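Side-chain contacts in hydrolase, HAD superfamily, subfamily III A (Legionella pneumophila, PDB 3N1U), which probably hydrolyses 3-deoxy-D-manno-octulosonate 8-phosphate to 3-deoxy-D-manno-octulosonate and phosphate, a step in lipopolysaccharide biosynthesis: residues A74-R79 with Y88-V93; A61-A66 with N168-A173; P124-V129 with P140-F145; G33-D38 with E43-H48. All blocks are in the same frame, centred on the assembly; numbering follows the deposited sequence.

In the fold
Along the chain, contact 4 comes first. It is the hairpin of strands 34-38 and 43-48, which stands apart from the parallel HAD-type sheet. Contact 1 comes later but lies against it, centres about 13 Å apart; Val75 packs on Lys45 and Phe47. Contact 3 comes later, about 22 Å from contact 1 between centres, and joins helices 123-128 and 140-145. Contact 2 ties 61-66 to 168-173, so contacts 1 and 3 fall within its span. Contacts 1 and 2 reach the neighbouring strands 87-89 and 64-68. Contacts 2 and 4, centres about 29 Å apart, lie on opposite sides of the chain's centre. The antiparallel sheet of contact 4 runs on into neighbouring subunits, consistent with a homotetramer.

Contact 1 (A74-R79 with Y88-V93); sequences AVVDHR and YYKGQV
Asp77 takes one partner on each carboxylate oxygen, Tyr88 and Lys90. The contact joins the helix and the last strand of the beta-alpha-beta unit formed by strand 64-68, helix 74-83 and strand 87-89. This unit belongs to the HAD-type alpha/beta fold. The helix supplies Val76 and Asp77. The strand and the turn after it supply Tyr88 and Lys90.

The polar part is a salt bridge and a hydrogen bond. Lys90 NZ lies 2.8 Å from Asp77 OD2, which receives it on its syn lone pair, on the side of the other oxygen. Tyr88 OH donates to Asp77 OD1 over 2.9 Å, and Asp77 OD1 accepts on its anti lone pair, away from the other oxygen. Asp77 OD1 sits at the edge of the Tyr88 ring, in its plane. The carboxylate is turned 54° from that ring. Two partners on two oxygens fix its rotation. Tyr88 CG lies between the backbone N and the carbonyl carbon (chi1 72°), which sends the ring toward the helix. Lys90 NZ also bonds to Gln72 O.

The apolar part is between Val76 and its two neighbours. Val76 and the Lys90 chain run past each other in opposite directions. Val76 CG1 lies 3.9 Å from Lys90 CD. Val76 CG1 is also 4.5 Å from Tyr88 CD2. Val76 also packs on Lys45, and its side chain is about 6 Å from that of Asp27, a calcium ligand and predicted substrate-binding residue.

Beyond the turn, Gln92 folds back on the segment. Gln92 NE2 donates to Lys90 O at 2.8 Å, from above the carbonyl plane.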
loop_
_atom_site.group_PDB
_atom_site.type_symbol
_atom_site.label_atom_id
_atom_site.label_comp_id
_atom_site.label_asym_id
_atom_site.label_seq_id
_atom_site.Cartn_x
_atom_site.Cartn_y
_atom_site.Cartn_z
ATOM N N ALA A 74 -22.320 -1.393 4.276
ATOM C CA ALA A 74 -22.799 -1.823 2.973
ATOM C C ALA A 74 -21.675 -2.181 1.960
ATOM O O ALA A 74 -21.937 -2.907 1.018
ATOM C CB ALA A 74 -23.755 -0.785 2.382
ATOM N N VAL A 75 -20.433 -1.711 2.174
ATOM C CA VAL A 75 -19.310 -2.248 1.377
ATOM C C VAL A 75 -19.335 -3.795 1.287
ATOM O O VAL A 75 -19.126 -4.368 0.216
ATOM C CB VAL A 75 -17.939 -1.815 1.968
ATOM C CG1 VAL A 75 -16.776 -2.507 1.190
ATOM C CG2 VAL A 75 -17.792 -0.306 1.919
ATOM N N VAL A 76 -19.553 -4.457 2.429
ATOM C CA VAL A 76 -19.533 -5.911 2.501
ATOM C C VAL A 76 -20.631 -6.484 1.576
ATOM O O VAL A 76 -20.361 -7.369 0.787
ATOM C CB VAL A 76 -19.684 -6.409 3.971
ATOM C CG1 VAL A 76 -19.855 -7.940 4.047
ATOM C CG2 VAL A 76 -18.456 -5.899 4.826
ATOM N N ASP A 77 -21.852 -5.940 1.656
ATOM C CA ASP A 77 -22.974 -6.421 0.844
ATOM C C ASP A 77 -22.674 -6.287 -0.646
ATOM O O ASP A 77 -22.943 -7.236 -1.446
ATOM C CB ASP A 77 -24.256 -5.653 1.193
ATOM C CG ASP A 77 -24.596 -5.773 2.669
ATOM O OD1 ASP A 77 -24.947 -6.888 3.137
ATOM O OD2 ASP A 77 -24.534 -4.748 3.350
ATOM N N HIS A 78 -22.095 -5.147 -1.018
ATOM C CA HIS A 78 -21.741 -4.927 -2.436
ATOM C C HIS A 78 -20.729 -5.925 -2.915
ATOM O O HIS A 78 -20.871 -6.485 -4.000
ATOM C CB HIS A 78 -21.228 -3.511 -2.691
ATOM C CG HIS A 78 -22.294 -2.472 -2.586
ATOM N ND1 HIS A 78 -22.280 -1.474 -1.630
ATOM C CD2 HIS A 78 -23.409 -2.274 -3.325
ATOM C CE1 HIS A 78 -23.346 -0.705 -1.788
ATOM N NE2 HIS A 78 -24.050 -1.172 -2.804
ATOM N N ARG A 79 -19.719 -6.181 -2.098
ATOM C CA ARG A 79 -18.721 -7.196 -2.476
ATOM C C ARG A 79 -19.287 -8.618 -2.553
ATOM O O ARG A 79 -18.960 -9.385 -3.467
ATOM C CB ARG A 79 -17.502 -7.144 -1.545
ATOM C CG ARG A 79 -16.371 -8.129 -1.946
ATOM C CD ARG A 79 -15.718 -7.746 -3.311
ATOM N NE ARG A 79 -14.519 -8.542 -3.613
ATOM C CZ ARG A 79 -14.114 -8.807 -4.865
ATOM N NH1 ARG A 79 -14.824 -8.358 -5.923
ATOM N NH2 ARG A 79 -13.043 -9.547 -5.068
ATOM N N TYR A 88 -23.708 -15.389 4.086
ATOM C CA TYR A 88 -22.836 -14.499 4.875
ATOM C C TYR A 88 -23.487 -13.775 6.022
ATOM O O TYR A 88 -24.696 -13.527 6.003
ATOM C CB TYR A 88 -22.057 -13.512 3.995
ATOM C CG TYR A 88 -22.905 -12.422 3.391
ATOM C CD1 TYR A 88 -23.624 -12.648 2.219
ATOM C CD2 TYR A 88 -22.946 -11.162 3.963
ATOM C CE1 TYR A 88 -24.388 -11.613 1.627
ATOM C CE2 TYR A 88 -23.719 -10.112 3.390
ATOM C CZ TYR A 88 -24.427 -10.349 2.231
ATOM O OH TYR A 88 -25.183 -9.331 1.669
ATOM N N TYR A 89 -22.644 -13.428 7.002
ATOM C CA TYR A 89 -23.110 -13.005 8.324
ATOM C C TYR A 89 -22.320 -11.794 8.721
ATOM O O TYR A 89 -21.088 -11.858 8.837
ATOM C CB TYR A 89 -22.909 -14.109 9.382
ATOM C CG TYR A 89 -23.601 -15.442 9.077
ATOM C CD1 TYR A 89 -23.081 -16.318 8.130
ATOM C CD2 TYR A 89 -24.781 -15.820 9.751
ATOM C CE1 TYR A 89 -23.727 -17.558 7.837
ATOM C CE2 TYR A 89 -25.418 -17.033 9.479
ATOM C CZ TYR A 89 -24.890 -17.894 8.507
ATOM O OH TYR A 89 -25.503 -19.091 8.212
ATOM N N LYS A 90 -23.050 -10.712 8.999
ATOM C CA LYS A 90 -22.453 -9.406 9.275
ATOM C C LYS A 90 -22.698 -8.978 10.728
ATOM O O LYS A 90 -23.648 -9.462 11.350
ATOM C CB LYS A 90 -23.123 -8.359 8.387
ATOM C CG LYS A 90 -22.594 -8.336 6.939
ATOM C CD LYS A 90 -22.846 -6.974 6.342
ATOM C CE LYS A 90 -24.295 -6.563 6.586
ATOM N NZ LYS A 90 -24.557 -5.179 6.096
ATOM N N GLY A 91 -21.859 -8.077 11.244
ATOM C CA GLY A 91 -22.041 -7.576 12.613
ATOM C C GLY A 91 -21.844 -8.598 13.701
ATOM O O GLY A 91 -22.387 -8.431 14.786
ATOM N N GLN A 92 -21.090 -9.681 13.439
ATOM C CA GLN A 92 -20.981 -10.783 14.435
ATOM C C GLN A 92 -19.747 -10.474 15.238
ATOM O O GLN A 92 -18.631 -10.518 14.693
ATOM C CB GLN A 92 -20.810 -12.152 13.738
ATOM C CG GLN A 92 -21.974 -12.464 12.732
ATOM C CD GLN A 92 -23.346 -12.528 13.452
ATOM O OE1 GLN A 92 -23.546 -13.330 14.360
ATOM N NE2 GLN A 92 -24.281 -11.659 13.045
ATOM N N VAL A 93 -19.932 -10.112 16.513
ATOM C CA VAL A 93 -18.806 -9.718 17.358
ATOM C C VAL A 93 -18.188 -10.990 17.933
ATOM O O VAL A 93 -16.975 -11.201 17.837
ATOM C CB VAL A 93 -19.258 -8.790 18.508
ATOM C CG1 VAL A 93 -18.206 -8.764 19.626
ATOM C CG2 VAL A 93 -19.564 -7.387 17.962
#

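Contact 2 (A61-A66 with N168-A173); sequences AGIQVA and NAQNKA
Ala61 and Lys172 are the closest backbone points, with their CA atoms 6.4 Å apart, and each segment has a helix ending in a Schellman motif, at Gly62 and at Asn171. Their side chains meet first through methyl and methylene: Ala61 CB lies 4.2 Å from Lys172 CB. No direct hydrogen bond crosses the contact. Water 1 does the bridging. It donates to Ala61 O at 2.6 Å and accepts from Lys172 NZ at 3.1 Å.

In the HAD-type fold this joins the entry to strand 64-68 with the end of helix 158-169. It lies away from the metal site. Leu167 of that helix packs on both Ala61 and Lys172.

Ile63 and Gln170 approach from opposite directions. Ile63 CD1 reaches Gln170 OE1 at 3.5 Å, so a methyl rests on the amide end. Gln170 stays extended beyond CG (chi2 -175°), which carries the amide across to Ile63. The amide is held on both sides of its carbon. Gln170 NE2 bonds to Ala16 O and Ile19 O. Lys172 NZ donates to Gln170 OE1 over 2.8 Å, tilted 17° from the carbonyl plane.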
loop_
_atom_site.group_PDB
_atom_site.type_symbol
_atom_site.label_atom_id
_atom_site.label_comp_id
_atom_site.label_asym_id
_atom_site.label_seq_id
_atom_site.Cartn_x
_atom_site.Cartn_y
_atom_site.Cartn_z
ATOM N N ALA A 61 -16.066 -25.420 -8.632
ATOM C CA ALA A 61 -15.709 -26.820 -8.315
ATOM C C ALA A 61 -16.670 -27.498 -7.314
ATOM O O ALA A 61 -16.395 -28.623 -6.879
ATOM C CB ALA A 61 -14.318 -26.869 -7.719
ATOM N N GLY A 62 -17.749 -26.813 -6.939
ATOM C CA GLY A 62 -18.778 -27.376 -6.052
ATOM C C GLY A 62 -18.446 -27.199 -4.592
ATOM O O GLY A 62 -19.064 -27.811 -3.765
ATOM N N ILE A 63 -17.459 -26.359 -4.279
ATOM C CA ILE A 63 -17.134 -26.042 -2.910
ATOM C C ILE A 63 -17.811 -24.742 -2.508
ATOM O O ILE A 63 -17.621 -23.696 -3.157
ATOM C CB ILE A 63 -15.607 -26.008 -2.648
ATOM C CG1 ILE A 63 -15.048 -27.429 -2.936
ATOM C CG2 ILE A 63 -15.294 -25.530 -1.191
ATOM C CD1 ILE A 63 -13.491 -27.518 -3.025
ATOM N N GLN A 64 -18.570 -24.813 -1.414
ATOM C CA GLN A 64 -19.287 -23.618 -1.005
ATOM C C GLN A 64 -18.379 -22.589 -0.299
ATOM O O GLN A 64 -17.287 -22.890 0.201
ATOM C CB GLN A 64 -20.542 -23.952 -0.193
ATOM C CG GLN A 64 -21.380 -22.717 0.154
ATOM C CD GLN A 64 -21.942 -21.993 -1.077
ATOM O OE1 GLN A 64 -21.228 -21.289 -1.828
ATOM N NE2 GLN A 64 -23.241 -22.130 -1.263
ATOM N N VAL A 65 -18.830 -21.345 -0.368
ATOM C CA VAL A 65 -18.110 -20.238 0.248
ATOM C C VAL A 65 -19.043 -19.476 1.164
ATOM O O VAL A 65 -20.192 -19.223 0.808
ATOM C CB VAL A 65 -17.514 -19.290 -0.841
ATOM C CG1 VAL A 65 -16.923 -18.000 -0.138
ATOM C CG2 VAL A 65 -16.441 -20.032 -1.631
ATOM N N ALA A 66 -18.540 -19.079 2.336
ATOM C CA ALA A 66 -19.292 -18.238 3.247
ATOM C C ALA A 66 -18.407 -17.194 3.919
ATOM O O ALA A 66 -17.182 -17.378 4.055
ATOM C CB ALA A 66 -19.930 -19.143 4.332
ATOM N N ASN A 168 -6.098 -28.023 -5.187
ATOM C CA ASN A 168 -5.004 -28.959 -5.503
ATOM C C ASN A 168 -5.061 -30.266 -4.728
ATOM O O ASN A 168 -4.846 -31.351 -5.304
ATOM C CB ASN A 168 -3.651 -28.248 -5.383
ATOM C CG ASN A 168 -3.351 -27.402 -6.647
ATOM O OD1 ASN A 168 -3.584 -27.868 -7.778
ATOM N ND2 ASN A 168 -2.861 -26.190 -6.462
ATOM N N ALA A 169 -5.360 -30.171 -3.434
ATOM C CA ALA A 169 -5.530 -31.364 -2.584
ATOM C C ALA A 169 -6.608 -32.321 -3.072
ATOM O O ALA A 169 -6.485 -33.531 -2.910
ATOM C CB ALA A 169 -5.779 -30.952 -1.135
ATOM N N GLN A 170 -7.673 -31.760 -3.638
ATOM C CA GLN A 170 -8.811 -32.507 -4.067
ATOM C C GLN A 170 -8.795 -32.839 -5.561
ATOM O O GLN A 170 -9.748 -33.408 -6.069
ATOM C CB GLN A 170 -10.061 -31.698 -3.706
ATOM C CG GLN A 170 -10.267 -31.550 -2.170
ATOM C CD GLN A 170 -11.588 -30.842 -1.850
ATOM O OE1 GLN A 170 -12.525 -30.866 -2.654
ATOM N NE2 GLN A 170 -11.675 -30.241 -0.674
ATOM N N ASN A 171 -7.702 -32.456 -6.237
ATOM C CA ASN A 171 -7.527 -32.676 -7.681
ATOM C C ASN A 171 -8.665 -32.030 -8.479
ATOM O O ASN A 171 -9.131 -32.606 -9.481
ATOM C CB ASN A 171 -7.386 -34.180 -8.012
ATOM C CG ASN A 171 -6.150 -34.819 -7.379
ATOM O OD1 ASN A 171 -5.061 -34.263 -7.413
ATOM N ND2 ASN A 171 -6.323 -36.002 -6.816
ATOM N N LYS A 172 -9.095 -30.837 -8.040
ATOM C CA LYS A 172 -10.200 -30.095 -8.652
ATOM C C LYS A 172 -9.779 -28.786 -9.333
ATOM O O LYS A 172 -10.628 -28.044 -9.822
ATOM C CB LYS A 172 -11.301 -29.791 -7.618
ATOM C CG LYS A 172 -12.141 -31.003 -7.250
ATOM C CD LYS A 172 -13.116 -30.731 -6.100
ATOM C CE LYS A 172 -13.932 -32.063 -5.784
ATOM N NZ LYS A 172 -14.421 -31.915 -4.371
ATOM N N ALA A 173 -8.485 -28.515 -9.379
ATOM C CA ALA A 173 -7.993 -27.243 -9.967
ATOM C C ALA A 173 -8.402 -27.102 -11.469
ATOM O O ALA A 173 -8.927 -26.039 -11.884
ATOM C CB ALA A 173 -6.510 -27.127 -9.787
HETATM O O HOH W 1 -17.015 -30.393 -5.034
#

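Contact 3 (P124-V129 with P140-F145); sequences PLIQQV and PQVLEF
Ile126 reaches Val142 through an extended CG1 branch: CG1 is anti to the carbonyl carbon (chi1 -80°), and CD1 continues outward. Val142 presents CG1, set anti to its backbone N (chi1 174°). The two methyls, Ile126 CD1 and Val142 CG1, meet at 3.7 Å, with the side chains crossing at about a right angle.

Helices 124-128 and 140-145 run nearly parallel, their axes 10.3 Å apart. They flank strand 131-134 in the sequence, within the HAD-type alpha/beta fold. Leu123 packs on Val142 and Phe145, and Tyr115 of strand 113-117 lies against Ile126. The Val142 side chain is about 6 Å from that of Asp118, a calcium ligand.

On the outer side, Gln127 brings its amide to Phe145. Gln127 NE2 is 3.6 Å from Phe145 CD1. The amide and ring planes are 54° apart. On one face of the ring lies Glu144 CG, 4.0 Å above the plane and offset toward the rim.

Water 2 donates to Phe145 O at 2.7 Å and to Ile126 O at 3.1 Å. With no direct hydrogen bond between them, the helices are held by the buried methyl pair, by the amide-ring contact at the exposed side and by a water that satisfies both carbonyls.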
loop_
_atom_site.group_PDB
_atom_site.type_symbol
_atom_site.label_atom_id
_atom_site.label_comp_id
_atom_site.label_asym_id
_atom_site.label_seq_id
_atom_site.Cartn_x
_atom_site.Cartn_y
_atom_site.Cartn_z
ATOM N N PRO A 124 -11.780 -19.175 18.119
ATOM C CA PRO A 124 -12.559 -20.403 18.399
ATOM C C PRO A 124 -13.009 -21.127 17.129
ATOM O O PRO A 124 -13.127 -22.345 17.160
ATOM C CB PRO A 124 -13.793 -19.876 19.140
ATOM C CG PRO A 124 -13.352 -18.508 19.715
ATOM C CD PRO A 124 -12.407 -17.967 18.704
ATOM N N LEU A 125 -13.301 -20.385 16.048
ATOM C CA LEU A 125 -13.640 -21.009 14.782
ATOM C C LEU A 125 -12.427 -21.673 14.129
ATOM O O LEU A 125 -12.498 -22.813 13.656
ATOM C CB LEU A 125 -14.348 -20.015 13.849
ATOM C CG LEU A 125 -15.686 -19.503 14.436
ATOM C CD1 LEU A 125 -16.428 -18.849 13.291
ATOM C CD2 LEU A 125 -16.516 -20.645 15.003
ATOM N N ILE A 126 -11.295 -20.988 14.152
ATOM C CA ILE A 126 -10.073 -21.544 13.620
ATOM C C ILE A 126 -9.701 -22.891 14.320
ATOM O O ILE A 126 -9.278 -23.836 13.671
ATOM C CB ILE A 126 -8.964 -20.509 13.749
ATOM C CG1 ILE A 126 -9.100 -19.506 12.599
ATOM C CG2 ILE A 126 -7.574 -21.171 13.647
ATOM C CD1 ILE A 126 -8.149 -18.327 12.761
ATOM N N GLN A 127 -9.887 -22.959 15.630
ATOM C CA GLN A 127 -9.595 -24.194 16.396
ATOM C C GLN A 127 -10.637 -25.296 16.201
ATOM O O GLN A 127 -10.304 -26.506 16.267
ATOM C CB GLN A 127 -9.439 -23.850 17.874
ATOM C CG GLN A 127 -8.285 -22.891 18.072
ATOM C CD GLN A 127 -7.938 -22.628 19.544
ATOM O OE1 GLN A 127 -8.584 -21.824 20.224
ATOM N NE2 GLN A 127 -6.874 -23.269 20.014
ATOM N N GLN A 128 -11.883 -24.908 15.929
ATOM C CA GLN A 128 -12.975 -25.909 15.821
ATOM C C GLN A 128 -13.064 -26.626 14.474
ATOM O O GLN A 128 -13.363 -27.813 14.422
ATOM C CB GLN A 128 -14.323 -25.230 16.090
ATOM C CG GLN A 128 -15.439 -26.215 16.403
ATOM C CD GLN A 128 -16.661 -25.481 16.901
ATOM O OE1 GLN A 128 -16.707 -24.234 16.886
ATOM N NE2 GLN A 128 -17.663 -26.227 17.294
ATOM N N VAL A 129 -12.809 -25.912 13.370
ATOM C CA VAL A 129 -13.021 -26.453 12.003
ATOM C C VAL A 129 -11.912 -27.386 11.582
ATOM O O VAL A 129 -10.888 -27.483 12.272
ATOM C CB VAL A 129 -13.156 -25.313 10.942
ATOM C CG1 VAL A 129 -14.369 -24.395 11.296
ATOM C CG2 VAL A 129 -11.851 -24.490 10.825
ATOM N N PRO A 140 -0.610 -12.354 16.922
ATOM C CA PRO A 140 0.225 -13.490 17.355
ATOM C C PRO A 140 -0.482 -14.806 17.806
ATOM O O PRO A 140 -0.047 -15.913 17.405
ATOM C CB PRO A 140 1.075 -12.870 18.479
ATOM C CG PRO A 140 1.288 -11.406 17.973
ATOM C CD PRO A 140 -0.118 -11.055 17.462
ATOM N N GLN A 141 -1.548 -14.718 18.598
ATOM C CA GLN A 141 -2.277 -15.926 19.007
ATOM C C GLN A 141 -2.921 -16.680 17.845
ATOM O O GLN A 141 -2.936 -17.915 17.812
ATOM C CB GLN A 141 -3.377 -15.562 19.969
ATOM C CG GLN A 141 -2.924 -15.472 21.400
ATOM C CD GLN A 141 -4.065 -15.048 22.302
ATOM O OE1 GLN A 141 -4.935 -15.850 22.628
ATOM N NE2 GLN A 141 -4.061 -13.773 22.717
ATOM N N VAL A 142 -3.472 -15.938 16.884
ATOM C CA VAL A 142 -4.044 -16.566 15.726
ATOM C C VAL A 142 -2.968 -17.290 14.905
ATOM O O VAL A 142 -3.203 -18.408 14.459
ATOM C CB VAL A 142 -4.807 -15.529 14.848
ATOM C CG1 VAL A 142 -5.276 -16.176 13.537
ATOM C CG2 VAL A 142 -5.993 -14.962 15.673
ATOM N N LEU A 143 -1.796 -16.679 14.709
ATOM C CA LEU A 143 -0.703 -17.383 14.009
ATOM C C LEU A 143 -0.323 -18.634 14.810
ATOM O O LEU A 143 -0.084 -19.700 14.237
ATOM C CB LEU A 143 0.535 -16.506 13.839
ATOM C CG LEU A 143 0.446 -15.286 12.934
ATOM C CD1 LEU A 143 1.696 -14.404 13.152
ATOM C CD2 LEU A 143 0.342 -15.743 11.438
ATOM N N GLU A 144 -0.275 -18.495 16.124
ATOM C CA GLU A 144 0.126 -19.616 16.993
ATOM C C GLU A 144 -0.770 -20.869 16.909
ATOM O O GLU A 144 -0.259 -22.007 16.907
ATOM C CB GLU A 144 0.263 -19.130 18.444
ATOM C CG GLU A 144 0.769 -20.218 19.411
ATOM C CD GLU A 144 0.710 -19.761 20.865
ATOM O OE1 GLU A 144 0.639 -18.542 21.120
ATOM O OE2 GLU A 144 0.699 -20.633 21.755
ATOM N N PHE A 145 -2.089 -20.673 16.875
ATOM C CA PHE A 145 -3.029 -21.754 17.107
ATOM C C PHE A 145 -3.691 -22.288 15.809
ATOM O O PHE A 145 -4.395 -23.296 15.841
ATOM C CB PHE A 145 -4.082 -21.389 18.177
ATOM C CG PHE A 145 -3.529 -21.362 19.604
ATOM C CD1 PHE A 145 -3.353 -22.550 20.337
ATOM C CD2 PHE A 145 -3.181 -20.156 20.203
ATOM C CE1 PHE A 145 -2.830 -22.516 21.657
ATOM C CE2 PHE A 145 -2.662 -20.092 21.503
ATOM C CZ PHE A 145 -2.481 -21.268 22.234
HETATM O O HOH W 2 -6.498 -24.741 14.842
#

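Contact 4 (G33-D38 with E43-H48); sequences GLLHID and ELKSFH
His36 and Leu44 form the hydrogen-bonded pair of an antiparallel beta hairpin, strands 34-38 and 43-48. His36 N donates to Leu44 O at 3.1 Å. Leu44 N returns a bond to His36 O at 2.9 Å. Ile37 and Glu43 make the next, non-hydrogen-bonded pair. There Glu43 CA gives a CA-H...O contact to His36 O.

The His36 side chain runs along the sheet face it shares with Leu44. His36 CB lies 4.1 Å from Leu44 CD1 and also near Leu44 O. CG, anti to the carbonyl carbon (chi1 -43°), stays near Leu44 O as well. His36 CD2 comes 3.5 Å from Leu44 O and 4.0 Å from Leu44 CB. At the tip, His36 NE2 is hydrogen-bonded to Ser46 OG at 2.9 Å, and either could be the donor. Ser46 CB lies at the ring edge, in plane. ND1, the other ring nitrogen, bonds Ser46 OG of a neighbouring subunit. Ser46 OG in turn bonds His36 ND1 of another neighbouring subunit. A chain of histidine and serine bonds thus crosses the interfaces, and the antiparallel sheet runs on into both neighbours, consistent with the homotetramer.

On the other face, Leu35 and Lys45 lie side by side and point the same way. Lys45 is extended up to its last bend (chi4 -54°). Its NZ makes a salt bridge with Asp27 OD1; Asp27 is a calcium ligand. Lys45 NZ also sits 3.4 Å from Leu35 CD2.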
loop_
_atom_site.group_PDB
_atom_site.type_symbol
_atom_site.label_atom_id
_atom_site.label_comp_id
_atom_site.label_asym_id
_atom_site.label_seq_id
_atom_site.Cartn_x
_atom_site.Cartn_y
_atom_site.Cartn_z
ATOM N N GLY A 33 -7.003 -4.961 5.751
ATOM C CA GLY A 33 -7.198 -4.485 7.140
ATOM C C GLY A 33 -7.551 -3.015 7.241
ATOM O O GLY A 33 -7.883 -2.538 8.307
ATOM N N LEU A 34 -7.427 -2.258 6.130
ATOM C CA LEU A 34 -7.616 -0.812 6.233
ATOM C C LEU A 34 -9.070 -0.474 6.087
ATOM O O LEU A 34 -9.792 -1.085 5.298
ATOM C CB LEU A 34 -6.799 -0.094 5.107
ATOM C CG LEU A 34 -5.272 -0.235 5.308
ATOM C CD1 LEU A 34 -4.551 0.578 4.150
ATOM C CD2 LEU A 34 -4.765 0.317 6.751
ATOM N N LEU A 35 -9.462 0.564 6.794
ATOM C CA LEU A 35 -10.764 1.189 6.690
ATOM C C LEU A 35 -10.541 2.576 6.187
ATOM O O LEU A 35 -9.930 3.442 6.886
ATOM C CB LEU A 35 -11.390 1.238 8.085
ATOM C CG LEU A 35 -11.393 -0.064 8.876
ATOM C CD1 LEU A 35 -11.883 0.312 10.333
ATOM C CD2 LEU A 35 -12.315 -1.133 8.214
ATOM N N HIS A 36 -10.970 2.849 4.955
ATOM C CA HIS A 36 -10.729 4.168 4.398
ATOM C C HIS A 36 -11.967 5.016 4.698
ATOM O O HIS A 36 -13.097 4.537 4.501
ATOM C CB HIS A 36 -10.505 4.111 2.886
ATOM C CG HIS A 36 -9.617 2.987 2.438
ATOM N ND1 HIS A 36 -8.252 2.993 2.637
ATOM C CD2 HIS A 36 -9.894 1.854 1.739
ATOM C CE1 HIS A 36 -7.727 1.897 2.105
ATOM N NE2 HIS A 36 -8.696 1.187 1.549
ATOM N N ILE A 37 -11.766 6.188 5.297
ATOM C CA ILE A 37 -12.878 6.986 5.793
ATOM C C ILE A 37 -12.724 8.374 5.238
ATOM O O ILE A 37 -11.634 8.987 5.301
ATOM C CB ILE A 37 -12.917 7.003 7.361
ATOM C CG1 ILE A 37 -13.111 5.576 7.940
ATOM C CG2 ILE A 37 -14.079 7.896 7.856
ATOM C CD1 ILE A 37 -13.008 5.593 9.538
ATOM N N ASP A 38 -13.813 8.941 4.723
ATOM C CA ASP A 38 -13.717 10.304 4.255
ATOM C C ASP A 38 -14.273 11.377 5.238
ATOM O O ASP A 38 -14.706 11.040 6.338
ATOM C CB ASP A 38 -14.236 10.444 2.794
ATOM C CG ASP A 38 -15.745 10.588 2.694
ATOM O OD1 ASP A 38 -16.437 10.578 3.730
ATOM O OD2 ASP A 38 -16.217 10.704 1.542
ATOM N N GLU A 43 -17.220 5.254 3.709
ATOM C CA GLU A 43 -16.175 4.238 4.057
ATOM C C GLU A 43 -15.894 3.407 2.829
ATOM O O GLU A 43 -16.800 3.165 1.991
ATOM C CB GLU A 43 -16.634 3.274 5.160
ATOM C CG GLU A 43 -17.144 3.891 6.466
ATOM C CD GLU A 43 -18.012 2.909 7.268
ATOM O OE1 GLU A 43 -19.272 2.968 7.182
ATOM O OE2 GLU A 43 -17.432 2.065 7.972
ATOM N N LEU A 44 -14.668 2.890 2.743
ATOM C CA LEU A 44 -14.372 1.980 1.645
ATOM C C LEU A 44 -13.514 0.896 2.217
ATOM O O LEU A 44 -12.921 1.073 3.297
ATOM C CB LEU A 44 -13.594 2.709 0.542
ATOM C CG LEU A 44 -14.218 3.918 -0.100
ATOM C CD1 LEU A 44 -13.676 5.196 0.565
ATOM C CD2 LEU A 44 -13.801 3.949 -1.585
ATOM N N LYS A 45 -13.493 -0.243 1.546
ATOM C CA LYS A 45 -12.490 -1.277 1.806
ATOM C C LYS A 45 -11.911 -1.682 0.452
ATOM O O LYS A 45 -12.547 -1.482 -0.596
ATOM C CB LYS A 45 -13.091 -2.553 2.417
ATOM C CG LYS A 45 -14.002 -2.314 3.635
ATOM C CD LYS A 45 -14.637 -3.609 4.123
ATOM C CE LYS A 45 -15.495 -3.371 5.366
ATOM N NZ LYS A 45 -14.810 -2.662 6.545
ATOM N N SER A 46 -10.781 -2.383 0.501
ATOM C CA SER A 46 -10.063 -2.752 -0.728
ATOM C C SER A 46 -9.932 -4.259 -0.766
ATOM O O SER A 46 -9.333 -4.843 0.176
ATOM C CB SER A 46 -8.658 -2.101 -0.682
ATOM O OG SER A 46 -8.844 -0.688 -0.598
ATOM N N PHE A 47 -10.471 -4.905 -1.825
ATOM C CA PHE A 47 -10.422 -6.375 -1.959
ATOM C C PHE A 47 -9.473 -6.731 -3.104
ATOM O O PHE A 47 -9.193 -5.880 -3.927
ATOM C CB PHE A 47 -11.827 -6.889 -2.291
ATOM C CG PHE A 47 -12.845 -6.568 -1.225
ATOM C CD1 PHE A 47 -12.969 -7.404 -0.100
ATOM C CD2 PHE A 47 -13.665 -5.446 -1.338
ATOM C CE1 PHE A 47 -13.872 -7.117 0.960
ATOM C CE2 PHE A 47 -14.583 -5.135 -0.309
ATOM C CZ PHE A 47 -14.723 -5.982 0.840
ATOM N N HIS A 48 -9.010 -7.977 -3.205
ATOM C CA HIS A 48 -8.015 -8.285 -4.200
ATOM C C HIS A 48 -8.636 -9.218 -5.255
ATOM O O HIS A 48 -9.308 -10.197 -4.924
ATOM C CB HIS A 48 -6.801 -8.963 -3.529
ATOM C CG HIS A 48 -5.603 -8.999 -4.429
ATOM N ND1 HIS A 48 -5.504 -9.863 -5.531
ATOM C CD2 HIS A 48 -4.479 -8.255 -4.427
ATOM C CE1 HIS A 48 -4.365 -9.622 -6.162
ATOM N NE2 HIS A 48 -3.725 -8.647 -5.516
#